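Local coordinates for protein zinc chaperone AztD (Citrobacter koseri, PDB 6CMK) that acts as a periplasmic zinc chaperone of the AztABCD transport system, binding zinc ions and passing one directly to the solute-binding protein AztC, at residues 277-282 with 293-299; 308-314 with 357-362; 334-338 with 375-380. All blocks are in the same frame, centred on the assembly; numbering follows the deposited sequence.

Contact 1 of 3, residues 277-282 with 293-299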
loop_
_atom_site.group_PDB
_atom_site.type_symbol
_atom_site.label_atom_id
_atom_site.label_comp_id
_atom_site.label_asym_id
_atom_site.label_seq_id
_atom_site.Cartn_x
_atom_site.Cartn_y
_atom_site.Cartn_z
ATOM N N PRO B 277 -24.698 6.838 23.181
ATOM C CA PRO B 277 -24.126 8.172 22.932
ATOM C C PRO B 277 -22.808 8.442 23.650
ATOM O O PRO B 277 -22.078 9.344 23.217
ATOM C CB PRO B 277 -25.238 9.124 23.405
ATOM C CG PRO B 277 -26.113 8.304 24.301
ATOM C CD PRO B 277 -26.009 6.888 23.844
ATOM N N ASP B 278 -22.455 7.686 24.702
ATOM C CA ASP B 278 -21.216 7.942 25.435
ATOM C C ASP B 278 -20.349 6.690 25.550
ATOM O O ASP B 278 -19.478 6.618 26.419
ATOM C CB ASP B 278 -21.505 8.518 26.826
ATOM C CG ASP B 278 -22.275 7.556 27.720
ATOM O OD1 ASP B 278 -22.648 6.458 27.263
ATOM O OD2 ASP B 278 -22.507 7.909 28.895
ATOM N N ARG B 279 -20.541 5.718 24.670
ATOM C CA ARG B 279 -19.729 4.511 24.658
ATOM C C ARG B 279 -19.274 4.234 23.234
ATOM O O ARG B 279 -19.937 4.633 22.280
ATOM C CB ARG B 279 -20.513 3.304 25.184
ATOM C CG ARG B 279 -20.824 3.363 26.658
ATOM C CD ARG B 279 -21.966 2.429 27.005
ATOM N NE ARG B 279 -22.022 2.164 28.439
ATOM C CZ ARG B 279 -22.977 1.460 29.036
ATOM N NH1 ARG B 279 -22.932 1.268 30.346
ATOM N NH2 ARG B 279 -23.981 0.956 28.329
ATOM N N ILE B 280 -18.126 3.567 23.103
ATOM C CA ILE B 280 -17.686 3.031 21.821
ATOM C C ILE B 280 -17.302 1.575 22.028
ATOM O O ILE B 280 -17.023 1.134 23.145
ATOM C CB ILE B 280 -16.502 3.815 21.201
ATOM C CG1 ILE B 280 -15.288 3.841 22.143
ATOM C CG2 ILE B 280 -16.931 5.222 20.830
ATOM C CD1 ILE B 280 -14.048 4.531 21.550
ATOM N N ILE B 281 -17.314 0.814 20.935
ATOM C CA ILE B 281 -16.798 -0.547 20.960
ATOM C C ILE B 281 -15.679 -0.662 19.942
ATOM O O ILE B 281 -15.699 -0.034 18.877
ATOM C CB ILE B 281 -17.863 -1.635 20.693
ATOM C CG1 ILE B 281 -18.694 -1.313 19.449
ATOM C CG2 ILE B 281 -18.732 -1.838 21.924
ATOM C CD1 ILE B 281 -19.465 -2.516 18.931
ATOM N N LEU B 282 -14.697 -1.478 20.296
ATOM C CA LEU B 282 -13.580 -1.827 19.438
ATOM C C LEU B 282 -13.785 -3.270 19.010
ATOM O O LEU B 282 -14.063 -4.130 19.853
ATOM C CB LEU B 282 -12.253 -1.676 20.173
ATOM C CG LEU B 282 -11.692 -0.284 20.490
ATOM C CD1 LEU B 282 -12.676 0.602 21.216
ATOM C CD2 LEU B 282 -10.438 -0.488 21.333
ATOM N N LEU B 293 -15.437 -2.783 25.089
ATOM C CA LEU B 293 -16.204 -1.568 25.353
ATOM C C LEU B 293 -15.310 -0.512 25.993
ATOM O O LEU B 293 -14.565 -0.813 26.929
ATOM C CB LEU B 293 -17.373 -1.883 26.286
ATOM C CG LEU B 293 -18.292 -0.728 26.698
ATOM C CD1 LEU B 293 -19.277 -0.425 25.593
ATOM C CD2 LEU B 293 -19.016 -1.052 28.003
ATOM N N ILE B 294 -15.395 0.726 25.503
ATOM C CA ILE B 294 -14.791 1.870 26.187
ATOM C C ILE B 294 -15.896 2.842 26.572
ATOM O O ILE B 294 -16.702 3.254 25.726
ATOM C CB ILE B 294 -13.720 2.578 25.340
ATOM C CG1 ILE B 294 -12.568 1.621 25.047
ATOM C CG2 ILE B 294 -13.219 3.834 26.071
ATOM C CD1 ILE B 294 -11.502 2.193 24.157
ATOM N N GLN B 295 -15.925 3.210 27.847
ATOM C CA GLN B 295 -16.859 4.196 28.363
ATOM C C GLN B 295 -16.234 5.581 28.284
ATOM O O GLN B 295 -15.135 5.802 28.804
ATOM C CB GLN B 295 -17.222 3.867 29.808
ATOM C CG GLN B 295 -18.121 4.903 30.469
ATOM C CD GLN B 295 -19.514 4.896 29.892
ATOM O OE1 GLN B 295 -20.208 3.882 29.934
ATOM N NE2 GLN B 295 -19.939 6.036 29.357
ATOM N N LEU B 296 -16.943 6.520 27.624
ATOM C CA LEU B 296 -16.443 7.877 27.530
ATOM C C LEU B 296 -16.983 8.710 28.686
ATOM O O LEU B 296 -18.103 8.479 29.154
ATOM C CB LEU B 296 -16.863 8.517 26.214
ATOM C CG LEU B 296 -16.559 7.704 24.964
ATOM C CD1 LEU B 296 -17.234 8.337 23.762
ATOM C CD2 LEU B 296 -15.058 7.599 24.762
ATOM N N PRO B 297 -16.212 9.690 29.158
ATOM C CA PRO B 297 -16.718 10.531 30.254
ATOM C C PRO B 297 -17.907 11.385 29.856
ATOM O O PRO B 297 -18.780 11.619 30.697
ATOM C CB PRO B 297 -15.502 11.382 30.651
ATOM C CG PRO B 297 -14.534 11.264 29.539
ATOM C CD PRO B 297 -14.810 9.987 28.813
ATOM N N THR B 298 -17.966 11.868 28.616
ATOM C CA THR B 298 -19.123 12.589 28.106
ATOM C C THR B 298 -19.450 12.043 26.722
ATOM O O THR B 298 -18.823 11.093 26.242
ATOM C CB THR B 298 -18.880 14.105 28.048
ATOM O OG1 THR B 298 -17.737 14.383 27.227
ATOM C CG2 THR B 298 -18.641 14.670 29.440
ATOM N N ARG B 299 -20.430 12.652 26.067
ATOM C CA ARG B 299 -20.951 12.097 24.822
ATOM C C ARG B 299 -20.012 12.339 23.645
ATOM O O ARG B 299 -19.313 13.354 23.561
ATOM C CB ARG B 299 -22.329 12.687 24.528
ATOM C CG ARG B 299 -23.412 12.036 25.357
ATOM C CD ARG B 299 -24.707 12.810 25.310
ATOM N NE ARG B 299 -24.595 14.084 26.003
ATOM C CZ ARG B 299 -25.570 14.985 26.065
ATOM N NH1 ARG B 299 -26.729 14.747 25.465
ATOM N NH2 ARG B 299 -25.381 16.123 26.723
HETATM O O HOH W 1 -21.174 9.920 29.500
#

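Contact 2 of 3, residues 308-314 with 357-362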
loop_
_atom_site.group_PDB
_atom_site.type_symbol
_atom_site.label_atom_id
_atom_site.label_comp_id
_atom_site.label_asym_id
_atom_site.label_seq_id
_atom_site.Cartn_x
_atom_site.Cartn_y
_atom_site.Cartn_z
ATOM N N VAL B 308 -1.419 6.752 10.251
ATOM C CA VAL B 308 0.035 6.650 10.315
ATOM C C VAL B 308 0.480 5.822 11.515
ATOM O O VAL B 308 1.349 4.953 11.396
ATOM C CB VAL B 308 0.643 8.071 10.342
ATOM C CG1 VAL B 308 2.162 8.009 10.493
ATOM C CG2 VAL B 308 0.278 8.842 9.090
ATOM N N ARG B 309 -0.082 6.096 12.696
ATOM C CA ARG B 309 0.202 5.335 13.912
ATOM C C ARG B 309 -0.970 4.381 14.130
ATOM O O ARG B 309 -1.965 4.709 14.774
ATOM C CB ARG B 309 0.432 6.265 15.098
ATOM C CG ARG B 309 1.653 7.163 14.936
ATOM C CD ARG B 309 1.439 8.531 15.574
ATOM N NE ARG B 309 0.538 9.312 14.727
ATOM C CZ ARG B 309 0.932 10.061 13.700
ATOM N NH1 ARG B 309 2.231 10.190 13.406
ATOM N NH2 ARG B 309 0.027 10.702 12.979
ATOM N N ALA B 310 -0.830 3.168 13.603
ATOM C CA ALA B 310 -1.947 2.233 13.546
ATOM C C ALA B 310 -2.483 1.823 14.911
ATOM O O ALA B 310 -3.613 1.337 14.985
ATOM C CB ALA B 310 -1.533 0.967 12.791
ATOM N N LYS B 311 -1.707 1.959 15.983
ATOM C CA LYS B 311 -2.217 1.535 17.277
ATOM C C LYS B 311 -3.203 2.528 17.889
ATOM O O LYS B 311 -3.753 2.232 18.950
ATOM C CB LYS B 311 -1.061 1.305 18.252
ATOM C CG LYS B 311 -0.254 2.539 18.591
ATOM C CD LYS B 311 0.590 2.342 19.841
ATOM C CE LYS B 311 1.519 1.143 19.745
ATOM N NZ LYS B 311 1.519 0.361 21.007
ATOM N N PHE B 312 -3.445 3.674 17.258
ATOM C CA PHE B 312 -4.215 4.744 17.879
ATOM C C PHE B 312 -5.420 5.142 17.036
ATOM O O PHE B 312 -5.403 5.057 15.803
ATOM C CB PHE B 312 -3.340 5.974 18.122
ATOM C CG PHE B 312 -2.313 5.770 19.198
ATOM C CD1 PHE B 312 -2.707 5.507 20.495
ATOM C CD2 PHE B 312 -0.960 5.828 18.913
ATOM C CE1 PHE B 312 -1.778 5.307 21.494
ATOM C CE2 PHE B 312 -0.021 5.629 19.909
ATOM C CZ PHE B 312 -0.432 5.369 21.201
ATOM N N ALA B 313 -6.469 5.588 17.734
ATOM C CA ALA B 313 -7.588 6.308 17.141
ATOM C C ALA B 313 -7.908 7.478 18.060
ATOM O O ALA B 313 -7.377 7.584 19.162
ATOM C CB ALA B 313 -8.822 5.422 16.957
ATOM N N TYR B 314 -8.770 8.373 17.600
ATOM C CA TYR B 314 -9.119 9.554 18.383
ATOM C C TYR B 314 -10.626 9.735 18.446
ATOM O O TYR B 314 -11.324 9.534 17.458
ATOM C CB TYR B 314 -8.479 10.821 17.795
ATOM C CG TYR B 314 -7.015 10.617 17.590
ATOM C CD1 TYR B 314 -6.165 10.491 18.677
ATOM C CD2 TYR B 314 -6.493 10.472 16.321
ATOM C CE1 TYR B 314 -4.827 10.248 18.489
ATOM C CE2 TYR B 314 -5.163 10.232 16.125
ATOM C CZ TYR B 314 -4.335 10.129 17.208
ATOM O OH TYR B 314 -2.998 9.877 17.004
ATOM N N VAL B 357 -6.374 13.597 10.496
ATOM C CA VAL B 357 -4.967 13.323 10.786
ATOM C C VAL B 357 -4.163 13.463 9.500
ATOM O O VAL B 357 -4.545 12.909 8.467
ATOM C CB VAL B 357 -4.762 11.916 11.379
ATOM C CG1 VAL B 357 -3.293 11.722 11.765
ATOM C CG2 VAL B 357 -5.656 11.691 12.587
ATOM N N ALA B 358 -3.043 14.185 9.572
ATOM C CA ALA B 358 -2.118 14.310 8.452
ATOM C C ALA B 358 -0.699 14.286 8.995
ATOM O O ALA B 358 -0.371 15.054 9.904
ATOM C CB ALA B 358 -2.343 15.601 7.657
ATOM N N ASP B 359 0.133 13.407 8.432
ATOM C CA ASP B 359 1.552 13.290 8.792
ATOM C C ASP B 359 1.625 13.054 10.299
ATOM O O ASP B 359 1.038 12.075 10.785
ATOM C CB ASP B 359 2.300 14.526 8.280
ATOM C CG ASP B 359 3.789 14.289 8.132
ATOM O OD1 ASP B 359 4.205 13.113 8.067
ATOM O OD2 ASP B 359 4.545 15.279 8.087
ATOM N N ASN B 360 2.301 13.901 11.062
ATOM C CA ASN B 360 2.432 13.701 12.500
ATOM C C ASN B 360 1.598 14.704 13.287
ATOM O O ASN B 360 1.945 15.070 14.412
ATOM C CB ASN B 360 3.903 13.777 12.893
ATOM C CG ASN B 360 4.731 12.700 12.212
ATOM O OD1 ASN B 360 4.225 11.613 11.897
ATOM N ND2 ASN B 360 6.004 12.996 11.967
ATOM N N LYS B 361 0.488 15.146 12.701
ATOM C CA LYS B 361 -0.359 16.165 13.294
ATOM C C LYS B 361 -1.815 15.721 13.280
ATOM O O LYS B 361 -2.266 14.991 12.385
ATOM C CB LYS B 361 -0.229 17.499 12.550
ATOM C CG LYS B 361 1.117 18.157 12.721
ATOM C CD LYS B 361 1.265 19.338 11.785
ATOM C CE LYS B 361 2.435 20.222 12.183
ATOM N NZ LYS B 361 2.423 21.518 11.449
ATOM N N ILE B 362 -2.543 16.197 14.281
ATOM C CA ILE B 362 -3.978 16.005 14.409
ATOM C C ILE B 362 -4.649 17.362 14.259
ATOM O O ILE B 362 -4.165 18.368 14.793
ATOM C CB ILE B 362 -4.346 15.366 15.761
ATOM C CG1 ILE B 362 -3.598 14.040 15.954
ATOM C CG2 ILE B 362 -5.853 15.130 15.830
ATOM C CD1 ILE B 362 -3.661 13.534 17.383
#

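Contact 3 of 3, residues 334-338 with 375-380. With EDO (1,2-ethanediol), chain L.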
loop_
_atom_site.group_PDB
_atom_site.type_symbol
_atom_site.label_atom_id
_atom_site.label_comp_id
_atom_site.label_asym_id
_atom_site.label_seq_id
_atom_site.Cartn_x
_atom_site.Cartn_y
_atom_site.Cartn_z
ATOM N N GLN B 334 -5.018 9.019 27.012
ATOM C CA GLN B 334 -4.922 10.380 27.527
ATOM C C GLN B 334 -5.952 11.254 26.825
ATOM O O GLN B 334 -6.525 10.878 25.799
ATOM C CB GLN B 334 -3.519 10.954 27.342
ATOM C CG GLN B 334 -3.075 11.065 25.900
ATOM C CD GLN B 334 -1.676 11.627 25.766
ATOM O OE1 GLN B 334 -1.319 12.592 26.436
ATOM N NE2 GLN B 334 -0.878 11.027 24.899
ATOM N N SER B 335 -6.161 12.444 27.395
ATOM C CA SER B 335 -7.129 13.420 26.909
ATOM C C SER B 335 -6.526 14.812 27.014
ATOM O O SER B 335 -5.699 15.077 27.889
ATOM C CB SER B 335 -8.435 13.368 27.714
ATOM O OG SER B 335 -8.983 12.063 27.710
ATOM N N VAL B 336 -6.956 15.706 26.127
ATOM C CA VAL B 336 -6.505 17.094 26.137
ATOM C C VAL B 336 -7.663 17.988 25.707
ATOM O O VAL B 336 -8.408 17.654 24.782
ATOM C CB VAL B 336 -5.273 17.299 25.225
ATOM C CG1 VAL B 336 -5.633 17.127 23.750
ATOM C CG2 VAL B 336 -4.650 18.668 25.460
ATOM N N ARG B 337 -7.815 19.125 26.383
ATOM C CA ARG B 337 -8.845 20.090 26.022
ATOM C C ARG B 337 -8.422 20.857 24.775
ATOM O O ARG B 337 -7.313 21.397 24.718
ATOM C CB ARG B 337 -9.095 21.055 27.181
ATOM C CG ARG B 337 -10.189 22.067 26.909
ATOM C CD ARG B 337 -10.691 22.699 28.201
ATOM N NE ARG B 337 -11.478 21.737 28.962
ATOM C CZ ARG B 337 -12.728 21.395 28.657
ATOM N NH1 ARG B 337 -13.336 21.946 27.611
ATOM N NH2 ARG B 337 -13.370 20.504 29.397
ATOM N N VAL B 338 -9.309 20.908 23.778
ATOM C CA VAL B 338 -9.027 21.558 22.506
ATOM C C VAL B 338 -9.967 22.724 22.232
ATOM O O VAL B 338 -9.532 23.767 21.732
ATOM C CB VAL B 338 -9.084 20.535 21.352
ATOM C CG1 VAL B 338 -8.887 21.227 20.001
ATOM C CG2 VAL B 338 -8.042 19.454 21.582
ATOM N N LEU B 375 -2.542 19.760 16.591
ATOM C CA LEU B 375 -1.841 19.098 17.681
ATOM C C LEU B 375 -0.749 18.197 17.135
ATOM O O LEU B 375 -0.913 17.560 16.094
ATOM C CB LEU B 375 -2.782 18.239 18.528
ATOM C CG LEU B 375 -3.924 18.965 19.231
ATOM C CD1 LEU B 375 -5.190 18.969 18.372
ATOM C CD2 LEU B 375 -4.176 18.306 20.572
ATOM N N ASP B 376 0.349 18.110 17.880
ATOM C CA ASP B 376 1.356 17.097 17.602
ATOM C C ASP B 376 0.816 15.741 18.037
ATOM O O ASP B 376 0.335 15.585 19.164
ATOM C CB ASP B 376 2.654 17.428 18.337
ATOM C CG ASP B 376 3.725 16.370 18.122
ATOM O OD1 ASP B 376 4.349 16.371 17.042
ATOM O OD2 ASP B 376 3.930 15.534 19.024
ATOM N N ALA B 377 0.888 14.749 17.149
ATOM C CA ALA B 377 0.183 13.500 17.422
ATOM C C ALA B 377 0.792 12.736 18.588
ATOM O O ALA B 377 0.061 12.108 19.363
ATOM C CB ALA B 377 0.163 12.611 16.181
ATOM N N THR B 378 2.110 12.766 18.733
ATOM C CA THR B 378 2.745 11.933 19.744
ATOM C C THR B 378 2.758 12.603 21.111
ATOM O O THR B 378 2.484 11.942 22.118
ATOM C CB THR B 378 4.163 11.561 19.300
ATOM O OG1 THR B 378 4.930 12.746 19.066
ATOM C CG2 THR B 378 4.112 10.721 18.022
ATOM N N SER B 379 3.028 13.909 21.163
ATOM C CA SER B 379 2.953 14.642 22.424
ATOM C C SER B 379 1.516 14.966 22.805
ATOM O O SER B 379 1.222 15.195 23.984
ATOM C CB SER B 379 3.762 15.938 22.341
ATOM O OG SER B 379 3.055 16.943 21.638
ATOM N N PHE B 380 0.616 15.006 21.827
ATOM C CA PHE B 380 -0.797 15.240 22.087
ATOM C C PHE B 380 -1.011 16.617 22.705
ATOM O O PHE B 380 -1.830 16.794 23.615
ATOM C CB PHE B 380 -1.379 14.138 22.972
ATOM C CG PHE B 380 -2.789 13.763 22.620
ATOM C CD1 PHE B 380 -3.082 13.211 21.385
ATOM C CD2 PHE B 380 -3.818 13.930 23.531
ATOM C CE1 PHE B 380 -4.373 12.851 21.062
ATOM C CE2 PHE B 380 -5.113 13.565 23.210
ATOM C CZ PHE B 380 -5.389 13.027 21.976
HETATM C C1 EDO L . -7.705 25.103 24.949
HETATM O O1 EDO L . -6.799 24.870 26.033
HETATM C C2 EDO L . -9.023 25.649 25.485
HETATM O O2 EDO L . -9.974 25.740 24.419
HETATM O O HOH W 2 2.084 11.822 24.788
#

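Contact 1 of 3, residues 277-282 with 293-299
Strands 279-282 and 293-295 form the outer β-hairpin of one four-stranded blade in this β-propeller, and residues 296-299 then lead to strand 300-305 of the next blade. P277, at the turn entering the hairpin, suits a bend with its fixed φ; its O receives a CA-H···O contact from R299 CA at 3.4 Å. D278 O accepts from L296 N at 2.8 Å, extending the pairing past the strand end. D278 OD2 lies 2.5 Å from water 1, which reaches P297 O weakly at 3.2 Å. R279 and Q295 make a non-hydrogen-bonded antiparallel pair that sets their long polar side chains next to each other on one face: R279 NE donates to Q295 OE1 at 2.9 Å, while Q295 NE2 donates to L296 O at 3.1 Å. I280 pairs with I294 through both backbone bonds, I280 N to I294 O at 3.0 Å and I294 N to I280 O at 2.9 Å. These β-branched residues suit an extended chain, and they turn to the face that meets the next blade, I280 on V315 and F303, I294 on I332. I281 packs on L293, on the same face as R279 and Q295. L282 adds to the apolar layer of I280 and I294: its CD1 lies 3.5 Å from I294 CD1.

Contact 2 of 3, residues 308-314 with 357-362
Two consecutive blades of the β-propeller meet here: the tight hairpin of strands 355-358 and 361-366 packs against the loop 308-311 and the strand 312-314 of the preceding blade. No backbone-to-backbone hydrogen bond joins the segments; side chains make the contact, one of them reaching a backbone carbonyl. V357 turns toward the other blade, with CG2 3.9 Å from Y314 CE2 and CG1 3.7 Å from R309 NH2; a branched residue can offer one methyl to the ring and the other to the guanidinium. A358 points away, where its small methyl lies against W36 of strand 32-42, and opens a type II' turn closed by bonds from A358 N to K361 O (3.0 Å) and from K361 N to A358 O (2.9 Å). D359 occupies the positive-φ corner of that turn, a position more often taken by glycine. Its carbonyl O faces R309 and accepts from NH2 at 2.8 Å, while V308 CG2 touches the same O of D359 at 3.7 Å. N360 supplies a second acceptor, OD1, 2.9 Å from R309 NH1, so the planar guanidinium spends two nitrogens on the turn while its NE forms a salt bridge with D306. That aspartate also takes the hydrogen bond of Y314 OH. In the crystal assembly G346 and H347 of the second subunit pack on V308 and D359, respectively. K361 points away from this interface. I362 closes the hydrophobic part with a CH-π contact, its CD1 3.8 Å from the centroid of the Y314 ring and 22° off the ring normal.

Contact 3 of 3, residues 334-338 with 375-380
Strand 334-337 is an extended edge strand of one propeller blade, whereas 375-380 leaves strand 375-376 of the next blade through a tight turn: residues 377-379 have helical angles, F380 adopts left-handed φ/ψ of 63/40°, and F380 N bonds D376 O at 2.7 Å. The backbones stay apart, V336 and F380 CA atoms 7.2 Å from each other, and no hydrogen bond crosses directly; this is an interface between blades. D376 suits the turn because its OD2 accepts from S379 N at 2.8 Å, an Asx motif. The turn presents the F380 ring to the edge strand, where V336 CG1 lies 3.6 Å from F380 CE2 and 3.7 Å from L375 CD2; V338 CG2 meets the same L375 CD2 at 4.2 Å. Branched aliphatics fill this seam well. At its rim, Q334 carries its amide on a long arm that reaches past the apolar seam: NE2 donates to Q324 OE1 and to water 2 at 3.1 Å, and that water donates to T378 O at 2.7 Å.

Going from the N terminus, contact 1 comes first and closes a short loop: ten residues lie between its segments, whose strands form one hairpin. It is finished before the others open, and it touches neither. Contact 2 then opens at 308-314 and contact 3 at 334-338, both in the blade that follows; contact 2 closes at 357-362 and contact 3 at 375-380, so the two loops cross. Both join that blade to its successor, at different levels of the same seam. Neighbouring strands 361-366 and 371-376 connect them directly, with I362 N 2.8 Å from L375 O, a probable hydrogen bond.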